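Local coordinates for protein neck and C-terminal motor domain of Kar3 (Candida glabrata, PDB 4GKR) that probably hydrolyses ATP to move along microtubules, as a kinesin-14 motor that works in mitosis and pairs with Vik1-type partners, at residues G130-P133 with A134-H138; N137-F140 with S141-K145. All coordinates share one frame; numbering follows the deposited sequence.

Contact 1. Residues G130-P133 with A134-H138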
ATOM      1  N   GLY A 130      -0.488 -11.690  -4.002  1.00 40.33           N
ATOM      2  CA  GLY A 130      -0.354 -10.406  -3.311  1.00 36.29           C
ATOM      3  C   GLY A 130      -0.579  -9.192  -4.194  1.00 33.85           C
ATOM      4  O   GLY A 130      -0.516  -9.284  -5.416  1.00 33.50           O
ATOM      5  N   ILE A 131      -0.834  -8.043  -3.581  1.00 31.27           N
ATOM      6  CA  ILE A 131      -1.050  -6.812  -4.342  1.00 30.57           C
ATOM      7  C   ILE A 131       0.029  -6.579  -5.424  1.00 31.06           C
ATOM      8  O   ILE A 131      -0.310  -6.274  -6.570  1.00 31.96           O
ATOM      9  CB  ILE A 131      -1.211  -5.578  -3.426  1.00 29.59           C
ATOM     10  CG1 ILE A 131      -2.401  -5.750  -2.465  1.00 30.48           C
ATOM     11  CG2 ILE A 131      -1.369  -4.299  -4.236  1.00 28.52           C
ATOM     12  CD1 ILE A 131      -3.671  -6.277  -3.106  1.00 31.31           C
ATOM     13  N   VAL A 132       1.308  -6.751  -5.089  1.00 30.35           N
ATOM     14  CA  VAL A 132       2.378  -6.520  -6.080  1.00 29.94           C
ATOM     15  C   VAL A 132       2.309  -7.483  -7.293  1.00 31.40           C
ATOM     16  O   VAL A 132       2.111  -7.031  -8.423  1.00 32.64           O
ATOM     17  CB  VAL A 132       3.784  -6.469  -5.432  1.00 29.36           C
ATOM     18  CG1 VAL A 132       4.881  -6.550  -6.483  1.00 29.82           C
ATOM     19  CG2 VAL A 132       3.933  -5.226  -4.570  1.00 26.46           C
ATOM     20  N   PRO A 133       2.442  -8.805  -7.084  1.00 32.13           N
ATOM     21  CA  PRO A 133       2.279  -9.640  -8.298  1.00 33.09           C
ATOM     22  C   PRO A 133       0.926  -9.471  -9.008  1.00 33.47           C
ATOM     23  O   PRO A 133       0.880  -9.481 -10.231  1.00 34.90           O
ATOM     24  CB  PRO A 133       2.444 -11.069  -7.789  1.00 33.40           C
ATOM     25  CG  PRO A 133       2.324 -10.986  -6.315  1.00 33.02           C
ATOM     26  CD  PRO A 133       2.797  -9.616  -5.907  1.00 31.76           C
ATOM     27  N   ALA A 134      -0.158  -9.291  -8.265  1.00 32.96           N
ATOM     28  CA  ALA A 134      -1.471  -9.111  -8.889  1.00 33.65           C
ATOM     29  C   ALA A 134      -1.528  -7.820  -9.718  1.00 33.37           C
ATOM     30  O   ALA A 134      -2.052  -7.814 -10.835  1.00 35.09           O
ATOM     31  CB  ALA A 134      -2.563  -9.109  -7.841  1.00 32.88           C
ATOM     32  N   THR A 135      -0.982  -6.740  -9.167  1.00 30.74           N
ATOM     33  CA  THR A 135      -0.972  -5.483  -9.850  1.00 29.97           C
ATOM     34  C   THR A 135      -0.206  -5.619 -11.138  1.00 31.66           C
ATOM     35  O   THR A 135      -0.724  -5.259 -12.191  1.00 32.48           O
ATOM     36  CB  THR A 135      -0.364  -4.394  -8.966  1.00 28.36           C
ATOM     37  OG1 THR A 135      -1.263  -4.141  -7.882  1.00 28.34           O
ATOM     38  CG2 THR A 135      -0.155  -3.108  -9.729  1.00 27.32           C
ATOM     39  N   ILE A 136       1.013  -6.156 -11.065  1.00 32.63           N
ATOM     40  CA  ILE A 136       1.845  -6.299 -12.260  1.00 34.43           C
ATOM     41  C   ILE A 136       1.090  -7.091 -13.324  1.00 36.33           C
ATOM     42  O   ILE A 136       1.005  -6.679 -14.482  1.00 36.67           O
ATOM     43  CB  ILE A 136       3.228  -6.913 -11.952  1.00 35.23           C
ATOM     44  CG1 ILE A 136       4.153  -5.836 -11.360  1.00 34.16           C
ATOM     45  CG2 ILE A 136       3.862  -7.497 -13.212  1.00 37.01           C
ATOM     46  CD1 ILE A 136       5.283  -6.349 -10.479  1.00 33.32           C
ATOM     47  N   ASN A 137       0.488  -8.192 -12.915  1.00 38.15           N
ATOM     48  CA  ASN A 137      -0.274  -9.012 -13.856  1.00 41.34           C
ATOM     49  C   ASN A 137      -1.467  -8.290 -14.487  1.00 40.53           C
ATOM     50  O   ASN A 137      -1.718  -8.405 -15.691  1.00 42.23           O
ATOM     51  CB  ASN A 137      -0.757 -10.277 -13.177  1.00 44.49           C
ATOM     52  CG  ASN A 137      -0.872 -11.420 -14.139  1.00 50.93           C
ATOM     53  OD1 ASN A 137       0.119 -11.806 -14.787  1.00 56.01           O
ATOM     54  ND2 ASN A 137      -2.083 -11.969 -14.268  1.00 52.62           N
ATOM     55  N   HIS A 138      -2.183  -7.532 -13.665  1.00 37.73           N
ATOM     56  CA  HIS A 138      -3.351  -6.817 -14.104  1.00 37.70           C
ATOM     57  C   HIS A 138      -2.981  -5.797 -15.138  1.00 38.31           C
ATOM     58  O   HIS A 138      -3.675  -5.639 -16.147  1.00 38.42           O
ATOM     59  CB  HIS A 138      -4.014  -6.153 -12.906  1.00 36.87           C
ATOM     60  CG  HIS A 138      -5.403  -5.677 -13.182  1.00 38.02           C
ATOM     61  ND1 HIS A 138      -6.458  -6.521 -13.231  1.00 39.94           N
ATOM     62  CD2 HIS A 138      -5.892  -4.407 -13.474  1.00 37.77           C
ATOM     63  CE1 HIS A 138      -7.576  -5.821 -13.526  1.00 40.68           C
ATOM     64  NE2 HIS A 138      -7.229  -4.526 -13.671  1.00 39.98           N
TER
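Ile131 O is gripped twice by one residue a turn further on: Thr135 N and Thr135 OG1 each lie 2.7 Å from Ile131 O. They arrive from opposite faces of the carbonyl plane, the amide tilted 24° from it and the hydroxyl standing 40° above, clear of a lone pair. The hydroxyl gets there because OG1 is turned beside the backbone N and anti to the carbonyl carbon (chi1 -69°), which turns it back toward the preceding turn; Thr135 OG1 also rests against Ile131 CG2.

Round the same turn Ala134 N bonds to Gly130 O at 2.9 Å, so the carbonyl of the N-cap glycine accepts an i to i+4 bond at the start of helix 131-147. Pro133, in this first turn, has no amide hydrogen to give, yet Pro133 O takes Asn137 N at 3.0 Å. Ile136 N meets Val132 O in an almost straight bond of the same length. Val132 and Ile136 leave the helix in the same direction, one turn apart, with Val132 CG1 4.0 Å from Ile136 CD1. Both lie on Phe245 of strand 242-252, while Ile131 and Thr135 touch Leu266 of strand 259-268.

Thr135 thus brings a hydroxyl into a mostly apolar interface between helix and sheet, and its bond to Ile131 O gives that buried hydroxyl a partner within its own helix.

Contact 2. Residues N137-F140 with S141-K145; sequences NHIF and SWIDK
With chi1 at -166° His138 swings CG away from its own amide N, and with chi1 at -70° Trp142 holds CG opposite its carbonyl carbon; these two settings run the side chains alongside each other, so that their rings meet one turn apart. They form an offset edge-to-face pair: the pyrrole edge of the indole is turned to the imidazole face, with the planes at 61° and the centroids of the imidazole and the five-membered indole ring 4.7 Å apart. His138 CD2 lies in the indole plane, 3.6 Å from Trp142 NE1. His138 NE2 is hydrogen-bonded to Gln100 NE2, and Trp142 also touches Gln100.

Ile139 and Ile143 likewise run alongside each other, with Ile139 CG2 3.9 Å from Ile143 CD1. In the backbone, Asp144 N bonds to Phe140 O at 2.8 Å, whereas the bond from Ser141 N to Asn137 O is weak at 3.3 Å. The carboxylate of Asp144 forms a salt bridge with Arg213 of helix 213-222, on which Phe140 also packs.

Side-chain pairs four residues apart on an alpha-helix make up this arrangement, within a helix flanking the central sheet of the kinesin motor domain, a P-loop NTPase fold.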
ATOM      1  N   ASN A 137       0.488  -8.192 -12.915  1.00 38.15           N
ATOM      2  CA  ASN A 137      -0.274  -9.012 -13.856  1.00 41.34           C
ATOM      3  C   ASN A 137      -1.467  -8.290 -14.487  1.00 40.53           C
ATOM      4  O   ASN A 137      -1.718  -8.405 -15.691  1.00 42.23           O
ATOM      5  CB  ASN A 137      -0.757 -10.277 -13.177  1.00 44.49           C
ATOM      6  CG  ASN A 137      -0.872 -11.420 -14.139  1.00 50.93           C
ATOM      7  OD1 ASN A 137       0.119 -11.806 -14.787  1.00 56.01           O
ATOM      8  ND2 ASN A 137      -2.083 -11.969 -14.268  1.00 52.62           N
ATOM      9  N   HIS A 138      -2.183  -7.532 -13.665  1.00 37.73           N
ATOM     10  CA  HIS A 138      -3.351  -6.817 -14.104  1.00 37.70           C
ATOM     11  C   HIS A 138      -2.981  -5.797 -15.138  1.00 38.31           C
ATOM     12  O   HIS A 138      -3.675  -5.639 -16.147  1.00 38.42           O
ATOM     13  CB  HIS A 138      -4.014  -6.153 -12.906  1.00 36.87           C
ATOM     14  CG  HIS A 138      -5.403  -5.677 -13.182  1.00 38.02           C
ATOM     15  ND1 HIS A 138      -6.458  -6.521 -13.231  1.00 39.94           N
ATOM     16  CD2 HIS A 138      -5.892  -4.407 -13.474  1.00 37.77           C
ATOM     17  CE1 HIS A 138      -7.576  -5.821 -13.526  1.00 40.68           C
ATOM     18  NE2 HIS A 138      -7.229  -4.526 -13.671  1.00 39.98           N
ATOM     19  N   ILE A 139      -1.862  -5.114 -14.904  1.00 37.54           N
ATOM     20  CA  ILE A 139      -1.373  -4.092 -15.809  1.00 38.32           C
ATOM     21  C   ILE A 139      -1.007  -4.652 -17.178  1.00 40.88           C
ATOM     22  O   ILE A 139      -1.253  -4.002 -18.187  1.00 42.54           O
ATOM     23  CB  ILE A 139      -0.207  -3.332 -15.181  1.00 37.70           C
ATOM     24  CG1 ILE A 139      -0.751  -2.309 -14.191  1.00 36.43           C
ATOM     25  CG2 ILE A 139       0.649  -2.620 -16.217  1.00 38.45           C
ATOM     26  CD1 ILE A 139       0.300  -1.898 -13.179  1.00 35.84           C
ATOM     27  N   PHE A 140      -0.456  -5.859 -17.227  1.00 42.44           N
ATOM     28  CA  PHE A 140      -0.121  -6.465 -18.506  1.00 44.62           C
ATOM     29  C   PHE A 140      -1.343  -6.766 -19.353  1.00 45.52           C
ATOM     30  O   PHE A 140      -1.322  -6.533 -20.563  1.00 46.71           O
ATOM     31  CB  PHE A 140       0.740  -7.715 -18.334  1.00 48.39           C
ATOM     32  CG  PHE A 140       2.196  -7.419 -18.126  1.00 51.60           C
ATOM     33  CD1 PHE A 140       2.696  -6.132 -18.305  1.00 52.13           C
ATOM     34  CD2 PHE A 140       3.079  -8.426 -17.769  1.00 55.20           C
ATOM     35  CE1 PHE A 140       4.044  -5.852 -18.109  1.00 54.09           C
ATOM     36  CE2 PHE A 140       4.432  -8.153 -17.576  1.00 56.70           C
ATOM     37  CZ  PHE A 140       4.916  -6.864 -17.745  1.00 55.10           C
ATOM     38  N   SER A 141      -2.399  -7.291 -18.726  1.00 44.21           N
ATOM     39  CA  SER A 141      -3.683  -7.486 -19.395  1.00 44.40           C
ATOM     40  C   SER A 141      -4.114  -6.253 -20.154  1.00 43.91           C
ATOM     41  O   SER A 141      -4.459  -6.321 -21.325  1.00 45.43           O
ATOM     42  CB  SER A 141      -4.767  -7.795 -18.384  1.00 43.83           C
ATOM     43  OG  SER A 141      -4.770  -9.159 -18.095  1.00 46.37           O
ATOM     44  N   TRP A 142      -4.110  -5.121 -19.466  1.00 41.63           N
ATOM     45  CA  TRP A 142      -4.531  -3.886 -20.084  1.00 41.84           C
ATOM     46  C   TRP A 142      -3.605  -3.432 -21.168  1.00 42.75           C
ATOM     47  O   TRP A 142      -4.066  -2.942 -22.192  1.00 44.60           O
ATOM     48  CB  TRP A 142      -4.821  -2.822 -19.035  1.00 39.38           C
ATOM     49  CG  TRP A 142      -6.066  -3.194 -18.288  1.00 39.02           C
ATOM     50  CD1 TRP A 142      -6.159  -3.668 -16.992  1.00 38.11           C
ATOM     51  CD2 TRP A 142      -7.444  -3.208 -18.798  1.00 40.27           C
ATOM     52  NE1 TRP A 142      -7.467  -3.945 -16.667  1.00 38.88           N
ATOM     53  CE2 TRP A 142      -8.284  -3.688 -17.700  1.00 39.94           C
ATOM     54  CE3 TRP A 142      -8.042  -2.847 -19.988  1.00 42.49           C
ATOM     55  CZ2 TRP A 142      -9.654  -3.813 -17.815  1.00 41.71           C
ATOM     56  CZ3 TRP A 142      -9.433  -2.980 -20.103  1.00 44.41           C
ATOM     57  CH2 TRP A 142     -10.217  -3.460 -19.043  1.00 44.12           C
ATOM     58  N   ILE A 143      -2.305  -3.630 -20.973  1.00 41.76           N
ATOM     59  CA  ILE A 143      -1.338  -3.340 -22.015  1.00 43.64           C
ATOM     60  C   ILE A 143      -1.628  -4.166 -23.258  1.00 47.03           C
ATOM     61  O   ILE A 143      -1.709  -3.612 -24.355  1.00 49.48           O
ATOM     62  CB  ILE A 143       0.121  -3.534 -21.537  1.00 42.90           C
ATOM     63  CG1 ILE A 143       0.641  -2.268 -20.869  1.00 40.89           C
ATOM     64  CG2 ILE A 143       1.071  -3.835 -22.688  1.00 44.50           C
ATOM     65  CD1 ILE A 143      -0.297  -1.664 -19.852  1.00 39.65           C
ATOM     66  N   ASP A 144      -1.797  -5.475 -23.096  1.00 48.55           N
ATOM     67  CA  ASP A 144      -2.089  -6.333 -24.243  1.00 52.35           C
ATOM     68  C   ASP A 144      -3.265  -5.766 -25.011  1.00 52.41           C
ATOM     69  O   ASP A 144      -3.188  -5.577 -26.219  1.00 54.69           O
ATOM     70  CB  ASP A 144      -2.370  -7.782 -23.828  1.00 56.41           C
ATOM     71  CG  ASP A 144      -1.110  -8.527 -23.344  1.00 60.48           C
ATOM     72  OD1 ASP A 144       0.006  -7.937 -23.406  1.00 62.32           O
ATOM     73  OD2 ASP A 144      -1.244  -9.706 -22.892  1.00 62.55           O
ATOM     74  N   LYS A 145      -4.330  -5.453 -24.290  1.00 50.29           N
ATOM     75  CA  LYS A 145      -5.551  -4.938 -24.886  1.00 50.94           C
ATOM     76  C   LYS A 145      -5.396  -3.557 -25.544  1.00 50.45           C
ATOM     77  O   LYS A 145      -5.905  -3.338 -26.644  1.00 52.84           O
ATOM     78  CB  LYS A 145      -6.670  -4.925 -23.848  1.00 50.37           C
ATOM     79  CG  LYS A 145      -7.112  -6.310 -23.408  1.00 51.58           C
ATOM     80  CD  LYS A 145      -7.937  -6.263 -22.131  1.00 50.32           C
ATOM     81  CE  LYS A 145      -8.914  -7.433 -22.075  1.00 53.03           C
ATOM     82  NZ  LYS A 145      -9.542  -7.510 -20.726  1.00 52.37           N
TER

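Contacts 1 and 2 are overlapping stretches along helix 131-147, contact 1 starting at its N-cap; their centres are 11 Å apart, and they share Asn137 and His138. The residues 130-138 form a mostly buried contact, centred about 12 Å from the middle of the chain; residues 137-145 lie further out, about 20 Å away, at the surface. The inner end is also nearer the nucleotide: the Gly130 position is about 10 Å from the bound ADP, and the Val132 side chain about 12 Å from the magnesium ion. Backbone hydrogen bonds between Ile131 and Thr123 and between Val132 and Met124 tie this end to helix 120-125, which begins at the P-loop lysine, Lys120, of the ADP pocket.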